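Local coordinates for envelope glycoprotein (Bourbon virus, PDB 5ZKX), which probably fuses the viral envelope with the host-cell membrane as a class III fusion protein related to baculovirus gp64, captured here in its postfusion trimer, at residues C68-N73 and K125-N130; F234-G239 and F243-S248; S325-K328 and L333-A336. All coordinates share one frame; numbering follows the deposited sequence.

Contact 1. Residues C68-N73 and K125-N130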
loop_
_atom_site.group_PDB
_atom_site.type_symbol
_atom_site.label_atom_id
_atom_site.label_comp_id
_atom_site.label_asym_id
_atom_site.label_seq_id
_atom_site.Cartn_x
_atom_site.Cartn_y
_atom_site.Cartn_z
ATOM N N CYS A 68 -47.952 20.342 4.782
ATOM C CA CYS A 68 -47.209 19.924 3.603
ATOM C C CYS A 68 -46.996 18.419 3.621
ATOM O O CYS A 68 -46.689 17.834 4.664
ATOM C CB CYS A 68 -45.855 20.628 3.523
ATOM S SG CYS A 68 -45.951 22.363 3.065
ATOM N N TYR A 69 -47.158 17.805 2.460
ATOM C CA TYR A 69 -46.831 16.401 2.252
ATOM C C TYR A 69 -45.636 16.378 1.302
ATOM O O TYR A 69 -45.784 16.605 0.097
ATOM C CB TYR A 69 -48.030 15.632 1.698
ATOM C CG TYR A 69 -49.087 15.284 2.731
ATOM C CD1 TYR A 69 -49.707 14.038 2.724
ATOM C CD2 TYR A 69 -49.472 16.198 3.706
ATOM C CE1 TYR A 69 -50.676 13.712 3.661
ATOM C CE2 TYR A 69 -50.438 15.882 4.647
ATOM C CZ TYR A 69 -51.038 14.637 4.621
ATOM O OH TYR A 69 -52.001 14.311 5.554
ATOM N N ASN A 70 -44.452 16.122 1.850
ATOM C CA ASN A 70 -43.206 16.141 1.101
ATOM C C ASN A 70 -42.608 14.742 1.044
ATOM O O ASN A 70 -42.728 13.961 1.993
ATOM C CB ASN A 70 -42.189 17.101 1.731
ATOM C CG ASN A 70 -42.730 18.509 1.901
ATOM O OD1 ASN A 70 -43.712 18.894 1.271
ATOM N ND2 ASN A 70 -42.081 19.287 2.760
ATOM N N SER A 71 -41.946 14.438 -0.071
ATOM C CA SER A 71 -41.345 13.124 -0.247
ATOM C C SER A 71 -40.195 13.204 -1.242
ATOM O O SER A 71 -40.253 13.969 -2.208
ATOM C CB SER A 71 -42.384 12.104 -0.723
ATOM O OG SER A 71 -42.946 12.499 -1.962
ATOM N N LEU A 72 -39.154 12.413 -0.986
ATOM C CA LEU A 72 -38.086 12.149 -1.946
ATOM C C LEU A 72 -38.355 10.776 -2.546
ATOM O O LEU A 72 -38.267 9.762 -1.846
ATOM C CB LEU A 72 -36.715 12.185 -1.277
ATOM C CG LEU A 72 -35.815 13.412 -1.406
ATOM C CD1 LEU A 72 -34.562 13.186 -0.579
ATOM C CD2 LEU A 72 -35.459 13.692 -2.858
ATOM N N ASN A 73 -38.690 10.739 -3.833
ATOM C CA ASN A 73 -39.093 9.489 -4.459
ATOM C C ASN A 73 -38.088 9.069 -5.518
ATOM O O ASN A 73 -37.772 9.857 -6.419
ATOM C CB ASN A 73 -40.483 9.622 -5.088
ATOM C CG ASN A 73 -41.542 10.015 -4.080
ATOM O OD1 ASN A 73 -41.895 11.186 -3.961
ATOM N ND2 ASN A 73 -42.055 9.035 -3.348
ATOM N N LYS A 125 -34.541 21.577 -3.157
ATOM C CA LYS A 125 -35.483 21.226 -2.096
ATOM C C LYS A 125 -36.266 22.477 -1.705
ATOM O O LYS A 125 -35.985 23.141 -0.706
ATOM C CB LYS A 125 -34.738 20.627 -0.911
ATOM C CG LYS A 125 -35.623 20.145 0.222
ATOM C CD LYS A 125 -34.824 20.039 1.502
ATOM C CE LYS A 125 -35.661 19.479 2.632
ATOM N NZ LYS A 125 -34.880 19.430 3.902
ATOM N N ARG A 126 -37.275 22.798 -2.515
ATOM C CA ARG A 126 -38.057 24.015 -2.346
ATOM C C ARG A 126 -39.507 23.683 -2.025
ATOM O O ARG A 126 -40.062 22.705 -2.533
ATOM C CB ARG A 126 -37.993 24.898 -3.593
ATOM C CG ARG A 126 -38.503 24.225 -4.834
ATOM C CD ARG A 126 -38.816 25.223 -5.928
ATOM N NE ARG A 126 -39.384 24.541 -7.085
ATOM C CZ ARG A 126 -38.664 24.025 -8.074
ATOM N NH1 ARG A 126 -37.340 24.118 -8.059
ATOM N NH2 ARG A 126 -39.271 23.417 -9.083
ATOM N N SER A 127 -40.114 24.510 -1.175
ATOM C CA SER A 127 -41.487 24.321 -0.736
ATOM C C SER A 127 -42.071 25.671 -0.354
ATOM O O SER A 127 -41.342 26.586 0.038
ATOM C CB SER A 127 -41.569 23.349 0.449
ATOM O OG SER A 127 -42.852 23.373 1.050
ATOM N N ASN A 128 -43.390 25.789 -0.482
ATOM C CA ASN A 128 -44.096 26.986 -0.048
ATOM C C ASN A 128 -45.579 26.666 0.067
ATOM O O ASN A 128 -46.116 25.891 -0.727
ATOM C CB ASN A 128 -43.866 28.162 -1.006
ATOM C CG ASN A 128 -44.502 27.950 -2.358
ATOM O OD1 ASN A 128 -44.055 27.119 -3.148
ATOM N ND2 ASN A 128 -45.550 28.711 -2.641
ATOM N N ASN A 129 -46.225 27.257 1.070
ATOM C CA ASN A 129 -47.631 26.995 1.376
ATOM C C ASN A 129 -48.360 28.310 1.649
ATOM O O ASN A 129 -49.070 28.464 2.644
ATOM C CB ASN A 129 -47.743 26.038 2.560
ATOM C CG ASN A 129 -49.127 25.453 2.707
ATOM O OD1 ASN A 129 -49.845 25.272 1.726
ATOM N ND2 ASN A 129 -49.511 25.153 3.939
ATOM N N ASN A 130 -48.183 29.287 0.757
ATOM C CA ASN A 130 -48.630 30.655 0.994
ATOM C C ASN A 130 -49.830 31.048 0.133
ATOM O O ASN A 130 -50.006 32.226 -0.189
ATOM C CB ASN A 130 -47.478 31.629 0.754
ATOM C CG ASN A 130 -46.998 31.609 -0.682
ATOM O OD1 ASN A 130 -46.960 30.556 -1.317
ATOM N ND2 ASN A 130 -46.638 32.774 -1.204
#
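C68 SG lies anti to its own carbonyl carbon (chi1 -73°) and S127 OG anti to its backbone N (chi1 168°), and these two rotations bring sulfur and hydroxyl oxygen to 3.8 Å. No hydrogen bond joins them, nor any other pair across this contact; it is van der Waals packing around one sulfur. C68 SG also meets N129 CB at 4.1 Å. In N129 the amide carbon CG is anti to the backbone N (chi1 -165°), and CB is the atom of this side chain nearest to the sulfur. N70 adds a looser touch beside S127.

Strand 67-74 is an antiparallel partner of the long strand 44-58, and the C56-C68 disulfide staples the two together, fixing the position of the sulfur on which S127 and N129 pack. The backbones of 68-73 and 125-130 do not pair: their nearest CA atoms, of C68 and N129, stand 7.4 Å apart. Instead both segments lean on strand 44-58, where S54 is hydrogen-bonded to S127 OG, W52 NE1 to the backbone O of R126, and the backbone O of Y57 to N129 ND2. A second subunit borders strand 67-74: its N443 ND2 bonds C68 O, and its Y440 OH receives the N-H of L72.

Contact 2. Residues F234-G239 and F243-S248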
loop_
_atom_site.group_PDB
_atom_site.type_symbol
_atom_site.label_atom_id
_atom_site.label_comp_id
_atom_site.label_asym_id
_atom_site.label_seq_id
_atom_site.Cartn_x
_atom_site.Cartn_y
_atom_site.Cartn_z
ATOM N N PHE A 234 4.312 -24.049 -2.516
ATOM C CA PHE A 234 4.559 -23.620 -3.887
ATOM C C PHE A 234 4.337 -22.118 -3.971
ATOM O O PHE A 234 3.255 -21.629 -3.630
ATOM C CB PHE A 234 3.647 -24.350 -4.875
ATOM C CG PHE A 234 3.812 -25.846 -4.876
ATOM C CD1 PHE A 234 4.652 -26.463 -5.786
ATOM C CD2 PHE A 234 3.107 -26.636 -3.979
ATOM C CE1 PHE A 234 4.799 -27.840 -5.793
ATOM C CE2 PHE A 234 3.251 -28.014 -3.983
ATOM C CZ PHE A 234 4.096 -28.615 -4.891
ATOM N N HIS A 235 5.355 -21.391 -4.425
ATOM C CA HIS A 235 5.288 -19.944 -4.596
ATOM C C HIS A 235 5.373 -19.654 -6.088
ATOM O O HIS A 235 6.433 -19.821 -6.699
ATOM C CB HIS A 235 6.406 -19.252 -3.820
ATOM C CG HIS A 235 6.430 -19.609 -2.367
ATOM N ND1 HIS A 235 5.578 -19.039 -1.447
ATOM C CD2 HIS A 235 7.191 -20.493 -1.676
ATOM C CE1 HIS A 235 5.817 -19.549 -0.251
ATOM N NE2 HIS A 235 6.792 -20.433 -0.363
ATOM N N CYS A 236 4.263 -19.220 -6.668
ATOM C CA CYS A 236 4.108 -19.194 -8.112
ATOM C C CYS A 236 4.036 -17.767 -8.638
ATOM O O CYS A 236 4.030 -16.788 -7.889
ATOM C CB CYS A 236 2.861 -19.979 -8.528
ATOM S SG CYS A 236 2.947 -21.725 -8.094
ATOM N N LYS A 237 3.985 -17.677 -9.963
ATOM C CA LYS A 237 3.924 -16.414 -10.674
ATOM C C LYS A 237 3.164 -16.640 -11.973
ATOM O O LYS A 237 3.305 -17.689 -12.606
ATOM C CB LYS A 237 5.331 -15.868 -10.951
ATOM C CG LYS A 237 5.410 -14.808 -12.033
ATOM C CD LYS A 237 6.821 -14.257 -12.150
ATOM C CE LYS A 237 7.178 -13.918 -13.586
ATOM N NZ LYS A 237 6.014 -13.415 -14.365
ATOM N N ASP A 238 2.336 -15.667 -12.346
ATOM C CA ASP A 238 1.653 -15.708 -13.636
ATOM C C ASP A 238 1.517 -14.266 -14.114
ATOM O O ASP A 238 0.605 -13.551 -13.684
ATOM C CB ASP A 238 0.298 -16.390 -13.536
ATOM C CG ASP A 238 -0.443 -16.394 -14.857
ATOM O OD1 ASP A 238 0.220 -16.350 -15.911
ATOM O OD2 ASP A 238 -1.689 -16.432 -14.846
ATOM N N GLY A 239 2.414 -13.856 -14.997
ATOM C CA GLY A 239 2.414 -12.476 -15.443
ATOM C C GLY A 239 2.752 -11.570 -14.279
ATOM O O GLY A 239 3.847 -11.633 -13.711
ATOM N N PHE A 243 1.338 -15.639 -6.127
ATOM C CA PHE A 243 0.434 -16.303 -5.203
ATOM C C PHE A 243 1.036 -17.622 -4.751
ATOM O O PHE A 243 1.826 -18.241 -5.468
ATOM C CB PHE A 243 -0.935 -16.549 -5.847
ATOM C CG PHE A 243 -0.865 -17.275 -7.163
ATOM C CD1 PHE A 243 -0.615 -16.587 -8.340
ATOM C CD2 PHE A 243 -1.054 -18.643 -7.226
ATOM C CE1 PHE A 243 -0.545 -17.252 -9.548
ATOM C CE2 PHE A 243 -0.990 -19.312 -8.433
ATOM C CZ PHE A 243 -0.734 -18.614 -9.592
ATOM N N GLU A 244 0.638 -18.040 -3.556
ATOM C CA GLU A 244 1.006 -19.336 -3.005
ATOM C C GLU A 244 0.027 -20.387 -3.520
ATOM O O GLU A 244 -1.172 -20.316 -3.232
ATOM C CB GLU A 244 0.989 -19.273 -1.480
ATOM C CG GLU A 244 1.826 -20.304 -0.774
ATOM C CD GLU A 244 1.868 -20.061 0.721
ATOM O OE1 GLU A 244 2.276 -18.955 1.134
ATOM O OE2 GLU A 244 1.476 -20.969 1.483
ATOM N N PHE A 245 0.529 -21.347 -4.288
ATOM C CA PHE A 245 -0.340 -22.385 -4.834
ATOM C C PHE A 245 -0.672 -23.408 -3.751
ATOM O O PHE A 245 0.240 -23.953 -3.122
ATOM C CB PHE A 245 0.315 -23.068 -6.027
ATOM C CG PHE A 245 -0.664 -23.691 -6.978
ATOM C CD1 PHE A 245 -1.722 -22.957 -7.480
ATOM C CD2 PHE A 245 -0.527 -25.010 -7.368
ATOM C CE1 PHE A 245 -2.626 -23.526 -8.352
ATOM C CE2 PHE A 245 -1.429 -25.585 -8.242
ATOM C CZ PHE A 245 -2.479 -24.842 -8.735
ATOM N N PRO A 246 -1.952 -23.709 -3.525
ATOM C CA PRO A 246 -2.342 -24.450 -2.319
ATOM C C PRO A 246 -2.089 -25.945 -2.393
ATOM O O PRO A 246 -1.486 -26.453 -3.343
ATOM C CB PRO A 246 -3.842 -24.156 -2.215
ATOM C CG PRO A 246 -4.269 -24.039 -3.637
ATOM C CD PRO A 246 -3.114 -23.388 -4.371
ATOM N N SER A 247 -2.565 -26.652 -1.367
ATOM C CA SER A 247 -2.354 -28.092 -1.269
ATOM C C SER A 247 -3.040 -28.838 -2.408
ATOM O O SER A 247 -2.415 -29.649 -3.102
ATOM C CB SER A 247 -2.866 -28.587 0.084
ATOM O OG SER A 247 -4.117 -27.993 0.393
ATOM N N SER A 248 -4.326 -28.578 -2.617
ATOM C CA SER A 248 -5.141 -29.351 -3.544
ATOM C C SER A 248 -5.030 -28.884 -4.992
ATOM O O SER A 248 -5.764 -29.392 -5.846
ATOM C CB SER A 248 -6.602 -29.309 -3.099
ATOM O OG SER A 248 -6.953 -28.002 -2.676
#
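F234 O accepts the N-H of F245 at 2.8 Å, and E244 CA approaches the same oxygen in a CA-H...O contact of 3.3 Å. The N-H...O angle of the first is bent, 141°. Two residues further along, C236 N gives a straighter bond to F243 O at 2.9 Å; the return bond, F243 N to C236 O, is weak.

These bonds belong to an antiparallel beta hairpin, 234-238 with 241-245, whose strands diverge from strict antiparallel and in which H235 and E244 form the non-hydrogen-bonded pair. Within this chain the hairpin lies at one end of a mixed sheet, where strand 234-238 is bordered on its other side by strand 200-210, and a disulfide from C236 to C208 links those two. C236, F243, F234 and F245 share one face, where F234 packs on L28 and I30 and F245 on V32 and I251. With chi1 at 53°, the F243 side chain is placed between its backbone N and carbonyl carbon, and C236 CB lies over one face of its ring, a CH-pi contact 4.2 Å from the centroid and offset toward the rim. D238 CB sits at the edge of this ring, which is also stacked with Y258. C236 SG rests against F245 CB at 3.6 Å and makes oblique sulfur-aromatic contacts with both the F243 and F245 rings; F234 CB closes on F245 CB at 3.8 Å. The D238 carboxylate is salt-bridged to K204 and K34 and hydrogen-bonded to Y258 OH.

On the other face, H235 and E244 run side by side, ring and carboxylate planes 68° apart, with H235 CE1 3.8 Å from E244 OE1. That face packs on V295 and H292 of the third subunit.

Contact 3. Residues S325-K328 and L333-A336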
loop_
_atom_site.group_PDB
_atom_site.type_symbol
_atom_site.label_atom_id
_atom_site.label_comp_id
_atom_site.label_asym_id
_atom_site.label_seq_id
_atom_site.Cartn_x
_atom_site.Cartn_y
_atom_site.Cartn_z
ATOM N N SER A 325 54.111 -23.630 -7.399
ATOM C CA SER A 325 54.745 -24.933 -7.248
ATOM C C SER A 325 54.856 -25.658 -8.586
ATOM O O SER A 325 55.917 -26.187 -8.928
ATOM C CB SER A 325 53.961 -25.775 -6.246
ATOM O OG SER A 325 54.574 -27.033 -6.055
ATOM N N LEU A 326 53.771 -25.686 -9.362
ATOM C CA LEU A 326 53.774 -26.455 -10.601
ATOM C C LEU A 326 54.575 -25.766 -11.698
ATOM O O LEU A 326 55.194 -26.444 -12.527
ATOM C CB LEU A 326 52.341 -26.705 -11.070
ATOM C CG LEU A 326 52.179 -27.446 -12.396
ATOM C CD1 LEU A 326 52.892 -28.787 -12.358
ATOM C CD2 LEU A 326 50.708 -27.631 -12.727
ATOM N N ALA A 327 54.582 -24.431 -11.724
ATOM C CA ALA A 327 55.317 -23.717 -12.762
ATOM C C ALA A 327 56.823 -23.892 -12.632
ATOM O O ALA A 327 57.546 -23.652 -13.606
ATOM C CB ALA A 327 54.967 -22.231 -12.738
ATOM N N LYS A 328 57.311 -24.280 -11.453
ATOM C CA LYS A 328 58.722 -24.618 -11.318
ATOM C C LYS A 328 59.068 -25.847 -12.145
ATOM O O LYS A 328 60.172 -25.942 -12.696
ATOM C CB LYS A 328 59.070 -24.852 -9.847
ATOM C CG LYS A 328 58.940 -23.624 -8.959
ATOM C CD LYS A 328 59.410 -23.926 -7.543
ATOM C CE LYS A 328 59.313 -22.708 -6.639
ATOM N NZ LYS A 328 57.903 -22.365 -6.302
ATOM N N LEU A 333 53.953 -23.086 -18.116
ATOM C CA LEU A 333 52.584 -23.060 -17.608
ATOM C C LEU A 333 52.085 -21.633 -17.419
ATOM O O LEU A 333 50.981 -21.289 -17.854
ATOM C CB LEU A 333 52.506 -23.836 -16.293
ATOM C CG LEU A 333 51.225 -23.673 -15.477
ATOM C CD1 LEU A 333 50.043 -24.312 -16.195
ATOM C CD2 LEU A 333 51.396 -24.262 -14.089
ATOM N N ILE A 334 52.888 -20.788 -16.767
ATOM C CA ILE A 334 52.477 -19.412 -16.504
ATOM C C ILE A 334 52.166 -18.686 -17.808
ATOM O O ILE A 334 51.247 -17.860 -17.874
ATOM C CB ILE A 334 53.559 -18.687 -15.683
ATOM C CG1 ILE A 334 53.639 -19.288 -14.279
ATOM C CG2 ILE A 334 53.282 -17.194 -15.606
ATOM C CD1 ILE A 334 54.691 -18.653 -13.401
ATOM N N GLY A 335 52.909 -18.998 -18.869
ATOM C CA GLY A 335 52.604 -18.416 -20.163
ATOM C C GLY A 335 51.283 -18.904 -20.729
ATOM O O GLY A 335 50.569 -18.151 -21.400
ATOM N N ALA A 336 50.941 -20.169 -20.474
ATOM C CA ALA A 336 49.662 -20.695 -20.938
ATOM C C ALA A 336 48.504 -20.092 -20.152
ATOM O O ALA A 336 47.430 -19.843 -20.711
ATOM C CB ALA A 336 49.654 -22.218 -20.833
#
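Apolar packing does all the work between L326, A327, L333 and I334; no hydrogen bond crosses. In the leucine-leucine contact, L333 CD2 is the probing methyl: it is 3.7 Å from L326 CG, with L326 CD2 just as near, and L326 CB is a little farther off. Both leucines have CG anti to the backbone N (chi1 177° in L326, 168° in L333), and their side chains cross at about a right angle, so L333 CD2 lies against the CG-CD2 side of L326. The same methyl also comes to 4.3 Å from A327 CB.

The alanine-isoleucine contact lies beside it. A327 CB meets I334 along its longer arm, 3.6 Å from CG1 and equally close to CD1. I334 CG1 is anti to its carbonyl carbon, and the arm stays extended beyond it (chi2 179°), which lays both carbons against the methyl of A327.

These residues pack at the corner where the long helix 284-329 ends and, after a short link, helix 333-338 begins, its first residues beside the last turn of the long one. The backbones are close here, the CA atoms of A327 and L333 being 5.6 Å apart.

Other subunits pack on this cluster. L326 touches M322 of the second subunit and L326 of the third, where the long helices meet, while S325 and F15 of the second subunit lie against L333 and I334 respectively. Strand 342-346 of the same chain adds F346 against A327 and S344 against I334. A polar link to another chain runs from S325 OG, hydrogen-bonded to D330 OD2 of the third subunit.

In the fold
The three contacts are spread along an elongated chain, with contacts 1 and 3 on opposite sides of its centre, their own centres about 106 Å apart; contact 2 lies nearest the middle. Contact 1 is a surface contact, whereas contacts 2 and 3 are buried. No secondary-structure element is shared. Chemistry follows place: 68-73 and 125-130 pack around a disulfide sulfur without bonding each other, 234-239 and 243-248 combine backbone bonds with aromatic and sulfur packing, and 325-328 with 333-336 rely on aliphatic groups alone. Half-cystines serve contacts 1 and 2, each disulfide joining neighbouring strands. Neighbouring subunits border all three, consistent with a trimer built along its length.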